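Local coordinates for protein glycosyl hydrolase (Rhizobium leguminosarum bv. trifolii, PDB 5NDX) that probably hydrolyses O-glycosidic bonds as a family 39 glycoside hydrolase, being a bacterial orthologue of human alpha-L-iduronidase, at residues A[57-63]-A[93-99]; A[100-104]-A[115-119]; A[121-125]-A[170-174]. The protein carries 2 engineered substitutions. One frame throughout, in Å; residues are numbered along the deposited sequence.

Contact 1: A[57-63]-A[93-99]. With 8U8 ((2~{R},3~{S},4~{S},5~{R},6~{S})-6-(4-methyl-2-oxidanylidene-chromen-7-yl)oxy-3,4,5-tris(oxidanyl)oxane-2-carboxylic acid), chain M.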
loop_
_atom_site.group_PDB
_atom_site.type_symbol
_atom_site.label_atom_id
_atom_site.label_comp_id
_atom_site.label_asym_id
_atom_site.label_seq_id
_atom_site.Cartn_x
_atom_site.Cartn_y
_atom_site.Cartn_z
ATOM N N ARG A 57 8.751 -0.180 -3.295
ATOM C CA ARG A 57 10.114 -0.214 -2.803
ATOM C C ARG A 57 10.591 -1.649 -3.017
ATOM O O ARG A 57 10.283 -2.555 -2.232
ATOM C CB ARG A 57 10.185 0.184 -1.346
ATOM C CG ARG A 57 11.586 0.146 -0.746
ATOM C CD ARG A 57 11.677 0.908 0.585
ATOM N NE ARG A 57 12.320 0.063 1.560
ATOM C CZ ARG A 57 13.595 0.061 1.888
ATOM N NH1 ARG A 57 14.442 0.899 1.358
ATOM N NH2 ARG A 57 14.026 -0.804 2.757
ATOM N N VAL A 58 11.250 -1.874 -4.139
ATOM C CA VAL A 58 11.626 -3.234 -4.538
ATOM C C VAL A 58 13.156 -3.423 -4.395
ATOM O O VAL A 58 13.935 -2.652 -5.009
ATOM C CB VAL A 58 11.205 -3.513 -5.989
ATOM C CG1 VAL A 58 11.653 -4.897 -6.405
ATOM C CG2 VAL A 58 9.686 -3.344 -6.191
ATOM N N HIS A 59 13.559 -4.454 -3.641
ATOM C CA HIS A 59 14.976 -4.721 -3.361
ATOM C C HIS A 59 15.725 -5.286 -4.564
ATOM O O HIS A 59 15.182 -6.109 -5.311
ATOM C CB HIS A 59 15.160 -5.783 -2.257
ATOM C CG HIS A 59 14.906 -5.321 -0.863
ATOM N ND1 HIS A 59 14.823 -3.992 -0.504
ATOM C CD2 HIS A 59 14.811 -6.030 0.295
ATOM C CE1 HIS A 59 14.645 -3.896 0.803
ATOM N NE2 HIS A 59 14.621 -5.121 1.309
ATOM N N TYR A 60 16.980 -4.892 -4.699
ATOM C CA TYR A 60 17.924 -5.476 -5.681
ATOM C C TYR A 60 17.539 -5.210 -7.133
ATOM O O TYR A 60 17.721 -6.066 -7.995
ATOM C CB TYR A 60 18.061 -6.988 -5.454
ATOM C CG TYR A 60 18.531 -7.372 -4.072
ATOM C CD1 TYR A 60 19.838 -7.075 -3.679
ATOM C CD2 TYR A 60 17.720 -8.072 -3.187
ATOM C CE1 TYR A 60 20.332 -7.447 -2.438
ATOM C CE2 TYR A 60 18.196 -8.452 -1.925
ATOM C CZ TYR A 60 19.511 -8.124 -1.567
ATOM O OH TYR A 60 20.043 -8.439 -0.350
ATOM N N LEU A 61 17.036 -4.007 -7.429
ATOM C CA LEU A 61 16.788 -3.650 -8.818
ATOM C C LEU A 61 18.059 -3.828 -9.689
ATOM O O LEU A 61 17.956 -4.300 -10.808
ATOM C CB LEU A 61 16.224 -2.226 -8.942
ATOM C CG LEU A 61 14.733 -2.145 -8.557
ATOM C CD1 LEU A 61 14.361 -0.701 -8.308
ATOM C CD2 LEU A 61 13.867 -2.789 -9.621
ATOM N N TYR A 62 19.237 -3.499 -9.166
ATOM C CA TYR A 62 20.469 -3.633 -9.987
ATOM C C TYR A 62 20.945 -5.086 -10.238
ATOM O O TYR A 62 21.730 -5.303 -11.162
ATOM C CB TYR A 62 21.600 -2.787 -9.408
ATOM C CG TYR A 62 21.494 -1.279 -9.647
ATOM C CD1 TYR A 62 20.990 -0.761 -10.843
ATOM C CD2 TYR A 62 21.916 -0.369 -8.670
ATOM C CE1 TYR A 62 20.948 0.612 -11.096
ATOM C CE2 TYR A 62 21.861 1.007 -8.895
ATOM C CZ TYR A 62 21.383 1.492 -10.123
ATOM O OH TYR A 62 21.363 2.836 -10.413
ATOM N N ASN A 63 20.435 -6.079 -9.495
ATOM C CA ASN A 63 20.654 -7.496 -9.875
ATOM C C ASN A 63 19.974 -7.844 -11.173
ATOM O O ASN A 63 20.287 -8.853 -11.737
ATOM C CB ASN A 63 20.194 -8.483 -8.793
ATOM C CG ASN A 63 21.092 -8.458 -7.565
ATOM O OD1 ASN A 63 22.160 -7.854 -7.559
ATOM N ND2 ASN A 63 20.650 -9.105 -6.524
ATOM N N PHE A 93 10.244 3.615 -5.365
ATOM C CA PHE A 93 11.017 4.106 -4.240
ATOM C C PHE A 93 12.296 3.291 -4.431
ATOM O O PHE A 93 12.374 2.139 -4.020
ATOM C CB PHE A 93 10.273 3.832 -2.926
ATOM C CG PHE A 93 10.921 4.374 -1.688
ATOM C CD1 PHE A 93 12.053 5.172 -1.711
ATOM C CD2 PHE A 93 10.369 4.050 -0.442
ATOM C CE1 PHE A 93 12.633 5.633 -0.534
ATOM C CE2 PHE A 93 10.951 4.500 0.728
ATOM C CZ PHE A 93 12.071 5.320 0.686
ATOM N N PHE A 94 13.230 3.898 -5.182
ATOM C CA PHE A 94 14.294 3.209 -5.909
ATOM C C PHE A 94 15.508 3.082 -4.995
ATOM O O PHE A 94 16.230 4.063 -4.783
ATOM C CB PHE A 94 14.673 4.030 -7.170
ATOM C CG PHE A 94 15.420 3.259 -8.228
ATOM C CD1 PHE A 94 16.629 2.632 -7.958
ATOM C CD2 PHE A 94 14.934 3.192 -9.515
ATOM C CE1 PHE A 94 17.295 1.918 -8.947
ATOM C CE2 PHE A 94 15.604 2.481 -10.505
ATOM C CZ PHE A 94 16.787 1.858 -10.220
ATOM N N GLU A 95 15.715 1.892 -4.458
ATOM C CA GLU A 95 16.890 1.616 -3.667
ATOM C C GLU A 95 18.030 1.359 -4.632
ATOM O O GLU A 95 17.914 0.489 -5.528
ATOM C CB GLU A 95 16.713 0.388 -2.774
ATOM C CG GLU A 95 15.519 0.507 -1.837
ATOM C CD GLU A 95 15.244 -0.808 -1.125
ATOM O OE1 GLU A 95 14.577 -1.690 -1.738
ATOM O OE2 GLU A 95 15.750 -0.950 0.014
ATOM N N LEU A 96 19.105 2.112 -4.456
ATOM C CA LEU A 96 20.281 1.978 -5.330
ATOM C C LEU A 96 21.090 0.778 -4.818
ATOM O O LEU A 96 22.026 0.917 -4.043
ATOM C CB LEU A 96 21.074 3.277 -5.321
ATOM C CG LEU A 96 20.314 4.441 -5.972
ATOM C CD1 LEU A 96 20.997 5.785 -5.732
ATOM C CD2 LEU A 96 20.060 4.220 -7.453
ATOM N N MET A 97 20.707 -0.408 -5.270
ATOM C CA MET A 97 21.018 -1.612 -4.579
ATOM C C MET A 97 21.046 -2.777 -5.529
ATOM O O MET A 97 20.195 -2.911 -6.421
ATOM C CB MET A 97 19.921 -1.794 -3.537
ATOM C CG MET A 97 19.753 -3.143 -2.881
ATOM S SD MET A 97 18.250 -3.184 -1.818
ATOM C CE MET A 97 18.572 -4.767 -1.043
ATOM N N GLY A 98 21.999 -3.663 -5.276
ATOM C CA GLY A 98 22.256 -4.825 -6.117
ATOM C C GLY A 98 23.657 -4.706 -6.703
ATOM O O GLY A 98 24.345 -3.693 -6.503
ATOM N N ASN A 99 24.063 -5.724 -7.455
ATOM C CA ASN A 99 25.472 -5.841 -7.870
ATOM C C ASN A 99 25.545 -6.495 -9.239
ATOM O O ASN A 99 25.624 -7.721 -9.341
ATOM C CB ASN A 99 26.250 -6.670 -6.832
ATOM C CG ASN A 99 27.751 -6.661 -7.081
ATOM O OD1 ASN A 99 28.265 -6.019 -8.009
ATOM N ND2 ASN A 99 28.471 -7.360 -6.233
HETATM C C15 8U8 M . 18.923 -10.036 9.538
HETATM C C13 8U8 M . 18.277 -8.912 10.101
HETATM C C14 8U8 M . 18.784 -8.376 11.288
HETATM C C16 8U8 M . 18.198 -7.242 11.857
HETATM O O9 8U8 M . 18.679 -6.847 12.918
HETATM O O8 8U8 M . 17.102 -6.634 11.277
HETATM C C11 8U8 M . 16.650 -7.062 10.053
HETATM C C10 8U8 M . 15.629 -6.345 9.422
HETATM C C12 8U8 M . 17.225 -8.218 9.456
HETATM C C7 8U8 M . 16.751 -8.599 8.186
HETATM C C8 8U8 M . 15.732 -7.875 7.557
HETATM C C9 8U8 M . 15.153 -6.751 8.170
HETATM O O2 8U8 M . 14.172 -5.985 7.573
HETATM C C5 8U8 M . 13.223 -6.490 6.555
HETATM O O1 8U8 M . 12.666 -7.729 7.018
HETATM C C1 8U8 M . 12.026 -8.536 6.107
HETATM C C6 8U8 M . 10.927 -9.026 6.863
HETATM O O7 8U8 M . 10.477 -10.112 6.516
HETATM O O6 8U8 M . 10.524 -8.307 7.759
HETATM C C2 8U8 M . 11.392 -7.837 4.865
HETATM O O5 8U8 M . 10.163 -7.197 5.268
HETATM C C3 8U8 M . 12.383 -6.831 4.131
HETATM O O4 8U8 M . 12.709 -7.326 2.878
HETATM C C4 8U8 M . 13.672 -6.571 4.973
HETATM O O3 8U8 M . 14.364 -5.386 4.404
HETATM O O HOH W 1 16.607 -1.909 -5.444
HETATM O O HOH W 2 13.654 -0.063 -5.013
HETATM O O HOH W 3 11.501 -0.111 -6.373
#

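Contact 2: A[100-104]-A[115-119]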
loop_
_atom_site.group_PDB
_atom_site.type_symbol
_atom_site.label_atom_id
_atom_site.label_comp_id
_atom_site.label_asym_id
_atom_site.label_seq_id
_atom_site.Cartn_x
_atom_site.Cartn_y
_atom_site.Cartn_z
ATOM N N PRO A 100 25.487 -5.692 -10.289
ATOM C CA PRO A 100 25.377 -6.294 -11.619
ATOM C C PRO A 100 26.585 -7.193 -11.967
ATOM O O PRO A 100 27.714 -6.730 -11.912
ATOM C CB PRO A 100 25.321 -5.089 -12.549
ATOM C CG PRO A 100 24.887 -3.941 -11.674
ATOM C CD PRO A 100 25.546 -4.222 -10.363
ATOM N N SER A 101 26.298 -8.454 -12.284
ATOM C CA SER A 101 27.292 -9.483 -12.575
ATOM C C SER A 101 28.354 -9.604 -11.475
ATOM O O SER A 101 29.500 -9.837 -11.789
ATOM C CB SER A 101 27.971 -9.195 -13.920
ATOM O OG SER A 101 27.045 -9.083 -14.975
ATOM N N GLY A 102 27.997 -9.397 -10.208
ATOM C CA GLY A 102 28.985 -9.391 -9.117
ATOM C C GLY A 102 30.179 -8.434 -9.249
ATOM O O GLY A 102 31.157 -8.581 -8.563
ATOM N N LEU A 103 30.099 -7.434 -10.105
ATOM C CA LEU A 103 31.248 -6.563 -10.397
ATOM C C LEU A 103 31.778 -5.753 -9.241
ATOM O O LEU A 103 32.929 -5.357 -9.284
ATOM C CB LEU A 103 30.905 -5.542 -11.475
ATOM C CG LEU A 103 31.229 -5.872 -12.920
ATOM C CD1 LEU A 103 30.865 -7.303 -13.278
ATOM C CD2 LEU A 103 30.496 -4.861 -13.791
ATOM N N PHE A 104 30.946 -5.419 -8.266
ATOM C CA PHE A 104 31.367 -4.552 -7.172
ATOM C C PHE A 104 31.825 -5.426 -6.003
ATOM O O PHE A 104 31.106 -6.307 -5.579
ATOM C CB PHE A 104 30.251 -3.555 -6.825
ATOM C CG PHE A 104 30.007 -2.553 -7.928
ATOM C CD1 PHE A 104 29.186 -2.874 -9.011
ATOM C CD2 PHE A 104 30.648 -1.340 -7.926
ATOM C CE1 PHE A 104 29.003 -1.986 -10.062
ATOM C CE2 PHE A 104 30.477 -0.440 -8.978
ATOM C CZ PHE A 104 29.651 -0.758 -10.043
ATOM N N ARG A 115 32.941 3.914 -10.646
ATOM C CA ARG A 115 32.143 3.051 -11.497
ATOM C C ARG A 115 30.640 2.985 -11.001
ATOM O O ARG A 115 29.708 3.030 -11.810
ATOM C CB ARG A 115 32.805 1.673 -11.523
ATOM C CG ARG A 115 32.204 0.654 -12.476
ATOM C CD ARG A 115 33.162 -0.490 -12.882
ATOM N NE ARG A 115 32.472 -1.476 -13.748
ATOM C CZ ARG A 115 32.045 -1.254 -15.012
ATOM N NH1 ARG A 115 32.228 -0.077 -15.626
ATOM N NH2 ARG A 115 31.418 -2.217 -15.694
ATOM N N TRP A 116 30.445 2.918 -9.683
ATOM C CA TRP A 116 29.124 2.972 -9.056
ATOM C C TRP A 116 28.431 4.303 -9.347
ATOM O O TRP A 116 27.284 4.307 -9.793
ATOM C CB TRP A 116 29.184 2.732 -7.539
ATOM C CG TRP A 116 27.818 2.593 -6.952
ATOM C CD1 TRP A 116 27.079 3.570 -6.342
ATOM C CD2 TRP A 116 27.007 1.413 -6.956
ATOM N NE1 TRP A 116 25.869 3.064 -5.942
ATOM C CE2 TRP A 116 25.785 1.748 -6.321
ATOM C CE3 TRP A 116 27.182 0.113 -7.446
ATOM C CZ2 TRP A 116 24.743 0.812 -6.151
ATOM C CZ3 TRP A 116 26.152 -0.831 -7.256
ATOM C CH2 TRP A 116 24.951 -0.471 -6.606
ATOM N N ARG A 117 29.146 5.411 -9.134
ATOM C CA ARG A 117 28.669 6.734 -9.521
ATOM C C ARG A 117 28.183 6.727 -10.974
ATOM O O ARG A 117 27.074 7.235 -11.297
ATOM C CB ARG A 117 29.734 7.797 -9.292
ATOM C CG ARG A 117 29.355 9.208 -9.757
ATOM C CD ARG A 117 30.588 10.044 -10.166
ATOM N NE ARG A 117 31.358 9.431 -11.260
ATOM C CZ ARG A 117 32.662 9.670 -11.533
ATOM N NH1 ARG A 117 33.391 10.526 -10.812
ATOM N NH2 ARG A 117 33.262 9.030 -12.530
ATOM N N ASP A 118 28.974 6.116 -11.839
ATOM C CA ASP A 118 28.641 6.119 -13.260
ATOM C C ASP A 118 27.413 5.259 -13.554
ATOM O O ASP A 118 26.652 5.600 -14.425
ATOM C CB ASP A 118 29.822 5.651 -14.110
ATOM C CG ASP A 118 31.003 6.651 -14.111
ATOM O OD1 ASP A 118 30.850 7.844 -13.742
ATOM O OD2 ASP A 118 32.088 6.212 -14.511
ATOM N N LEU A 119 27.249 4.147 -12.839
ATOM C CA LEU A 119 26.038 3.315 -12.941
ATOM C C LEU A 119 24.758 4.127 -12.581
ATOM O O LEU A 119 23.782 4.154 -13.330
ATOM C CB LEU A 119 26.201 2.078 -12.065
ATOM C CG LEU A 119 24.928 1.282 -11.807
ATOM C CD1 LEU A 119 24.364 0.773 -13.124
ATOM C CD2 LEU A 119 25.255 0.166 -10.844
#

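Contact 3: A[121-125]-A[170-174]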
loop_
_atom_site.group_PDB
_atom_site.type_symbol
_atom_site.label_atom_id
_atom_site.label_comp_id
_atom_site.label_asym_id
_atom_site.label_seq_id
_atom_site.Cartn_x
_atom_site.Cartn_y
_atom_site.Cartn_z
ATOM N N THR A 121 24.444 7.419 -12.561
ATOM C CA THR A 121 24.281 8.415 -13.618
ATOM C C THR A 121 23.660 7.799 -14.857
ATOM O O THR A 121 22.705 8.357 -15.390
ATOM C CB THR A 121 25.646 9.096 -13.961
ATOM O OG1 THR A 121 26.064 9.865 -12.825
ATOM C CG2 THR A 121 25.506 10.038 -15.151
ATOM N N ALA A 122 24.175 6.648 -15.300
ATOM C CA ALA A 122 23.613 5.983 -16.479
ATOM C C ALA A 122 22.101 5.593 -16.298
ATOM O O ALA A 122 21.286 5.663 -17.258
ATOM C CB ALA A 122 24.455 4.756 -16.841
ATOM N N THR A 123 21.743 5.227 -15.075
ATOM C CA THR A 123 20.367 4.844 -14.738
ATOM C C THR A 123 19.436 6.012 -14.946
ATOM O O THR A 123 18.434 5.921 -15.665
ATOM C CB THR A 123 20.275 4.383 -13.271
ATOM O OG1 THR A 123 21.214 3.336 -13.028
ATOM C CG2 THR A 123 18.880 3.895 -12.937
ATOM N N VAL A 124 19.809 7.128 -14.337
ATOM C CA VAL A 124 19.048 8.336 -14.396
ATOM C C VAL A 124 18.984 8.872 -15.830
ATOM O O VAL A 124 17.929 9.303 -16.324
ATOM C CB VAL A 124 19.639 9.332 -13.385
ATOM C CG1 VAL A 124 19.238 10.745 -13.728
ATOM C CG2 VAL A 124 19.083 8.962 -12.016
ATOM N N ASP A 125 20.113 8.807 -16.513
ATOM C CA ASP A 125 20.134 9.167 -17.924
ATOM C C ASP A 125 19.194 8.312 -18.787
ATOM O O ASP A 125 18.409 8.818 -19.552
ATOM C CB ASP A 125 21.557 9.076 -18.474
ATOM C CG ASP A 125 21.640 9.595 -19.879
ATOM O OD1 ASP A 125 21.578 10.821 -20.019
ATOM O OD2 ASP A 125 21.680 8.769 -20.814
ATOM N N LEU A 170 23.635 10.920 -9.096
ATOM C CA LEU A 170 22.388 11.640 -9.400
ATOM C C LEU A 170 22.716 13.088 -9.802
ATOM O O LEU A 170 22.078 13.627 -10.705
ATOM C CB LEU A 170 21.443 11.666 -8.192
ATOM C CG LEU A 170 20.984 10.298 -7.658
ATOM C CD1 LEU A 170 20.195 10.457 -6.371
ATOM C CD2 LEU A 170 20.159 9.562 -8.689
ATOM N N ASP A 171 23.619 13.729 -9.062
ATOM C CA ASP A 171 23.973 15.147 -9.332
ATOM C C ASP A 171 24.507 15.365 -10.759
ATOM O O ASP A 171 24.214 16.395 -11.339
ATOM C CB ASP A 171 24.962 15.716 -8.293
ATOM C CG ASP A 171 24.295 16.026 -6.947
ATOM O OD1 ASP A 171 23.085 15.767 -6.812
ATOM O OD2 ASP A 171 24.964 16.534 -6.014
ATOM N N ALA A 172 25.204 14.377 -11.347
ATOM C CA ALA A 172 25.673 14.519 -12.743
ATOM C C ALA A 172 24.542 14.814 -13.725
ATOM O O ALA A 172 24.765 15.465 -14.702
ATOM C CB ALA A 172 26.443 13.290 -13.207
ATOM N N ILE A 173 23.339 14.329 -13.480
ATOM C CA ILE A 173 22.226 14.597 -14.374
ATOM C C ILE A 173 21.273 15.591 -13.733
ATOM O O ILE A 173 20.766 16.458 -14.436
ATOM C CB ILE A 173 21.412 13.325 -14.676
ATOM C CG1 ILE A 173 22.256 12.283 -15.411
ATOM C CG2 ILE A 173 20.132 13.670 -15.462
ATOM C CD1 ILE A 173 22.205 12.392 -16.923
ATOM N N ASP A 174 20.953 15.446 -12.433
ATOM C CA ASP A 174 19.895 16.286 -11.844
ATOM C C ASP A 174 19.912 16.278 -10.327
ATOM O O ASP A 174 19.429 15.310 -9.715
ATOM C CB ASP A 174 18.538 15.828 -12.394
ATOM C CG ASP A 174 17.410 16.765 -12.061
ATOM O OD1 ASP A 174 17.565 17.721 -11.252
ATOM O OD2 ASP A 174 16.323 16.495 -12.611
#

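Contact 1: A[57-63]-A[93-99]
Neighbouring parallel strands of a (beta/alpha)8 barrel part around His59 and Glu95, where waters fill the gap, and their chains close again at Tyr60 and Gly98 (CA atoms 4.4 Å apart). The boldest bump is the Met97 methyl: CE sits over the Tyr60 and His59 rings, 3.5 and 4.0 Å from their centroids. Elsewhere, Leu61 CD1 presses squarely on the face of Phe94, 3.8 Å from that ring's centroid. The hollow opposite Tyr60 and Asn63 is made by Gly98, where a beta carbon would clash with Asn63 N. Tyr62 N donates to Met97 O (3.0 Å), and waters 1 and 2 bridge Val58 O to the Glu95 backbone. The Glu95 carboxylate reaches across: OE1 accepts from His59 ND1 (2.6 Å) and OE2 forms a salt bridge with Arg57 NH1 (2.6 Å; NH1 less surely placed), an arginine also bridged to Glu142, Asp264 and Glu265. With His59 NE2 donating to 8U8 O3 (3.1 Å), both ring nitrogens donate, consistent with a protonated imidazole, probably held toward the sugar by Glu95.

Contact 2: A[100-104]-A[115-119]
Phe104 offers a ring face to the edge of Trp116, with Phe104 CE2 3.7 Å from Trp116 CE3. The centroids of the Phe104 ring and the six-membered ring of Trp116 are 4.9 Å apart and the planes stand at 90°, a T-shaped pair. It belongs to a beta-alpha loop of the (beta/alpha)8 barrel: the chain has left strand 91-95 and is about to run back as helix 110-131, and the loop folds against the helix it leads into. Arg115 and Leu119, one helical turn apart, both point toward the loop, while Trp116 projects sideways and meets it with its ring edge. Phe104 CZ meets the aliphatic part of Arg115 at CG (3.8 Å), while Phe104 CE1 lies 4.4 Å from Leu119 CD2. That same Leu119 methyl touches Pro100 CG at 4.2 Å, so Leu119 meets both ends of the loop segment. Between those ends the chain makes a type I' beta turn, closed by Leu103 N donating to Pro100 O (3.1 Å); Ser101 and Gly102 both take positive phi there and remain clear of the helix. No hydrogen bond joins the two segments, so the fit is one of shape. Beyond them, Asn99 OD1 takes the amide of Phe104, and Trp116 also meets the rings of Tyr62 and Tyr162, which places it between this loop, the loop after strand 55-58 and helix 155-171. At the outer margin, Leu103 CD2 lies close to the plane of the Arg115 guanidinium, 3.4 Å from NH2.

Contact 3: A[121-125]-A[170-174]
The backbone at 121-125 is regular helix, with Asp125 N donating to Thr121 O (2.9 Å), whereas 170-174 is where a helix runs out. There Leu170 O receives both Ile173 N (3.1 Å) and Asp174 N (2.7 Å), and Asp174 then adopts an extended conformation, with phi and psi of -164° and 102°. The two backbones come closest at Thr121 and Leu170, whose CA atoms are only 5.6 Å apart, yet no hydrogen bond joins the segments. Side chains settle the fit. Val124 points toward the other segment: its CG2 meets Leu170 CD2 at 3.5 Å, and its CG1 meets Ile173 CB, also at 3.5 Å, so the valine fork is filled from two neighbouring parts of the opposing chain. Helices 110-131 and 155-171 are successive outer helices of the (beta/alpha)8 barrel, and the contact shows how such neighbours pack side by side around the strands. Val124 and Leu170 both reach Phe141 of strand 140-142, the strand that lies between these helices in sequence, so the apolar seam continues inward to the barrel wall. Further out, Ile173 leans over the helix at 121-125. Its CG1 is 4.0 Å from Thr121 CG2, and its CD1 lies 3.5 Å from Asp125 OD1, a van der Waals approach at the surface. Thr121 lies at the closest approach of the backbones: its OG1 touches Ala172 CB at 3.5 Å and has Gly169 O as its strongest polar partner, with Arg117 O also within reach. Asp174 OD2 forms a salt bridge with Arg137 NH1.

Read from the N terminus, the three contacts come in series, none nested in or crossing another. Contact 1 closes the beta-alpha-beta crossover that leaves strand 55-58, passes through helix 76-87 and returns on strand 91-95. Contact 2 closes the short loop from the end of that strand into helix 110-131, and contact 3 begins on the same helix and closes a longer excursion, through strand 140-142, to the end of helix 155-171. Asn99 OD1 of contact 1 lies 2.8 Å from Phe104 N of contact 2, and Tyr62 OH lies 2.7 Å from Thr123 OG1 in contact 3. Helix 110-131 thus ties the loops after strands 55-58 and 91-95 to outer helix 155-171.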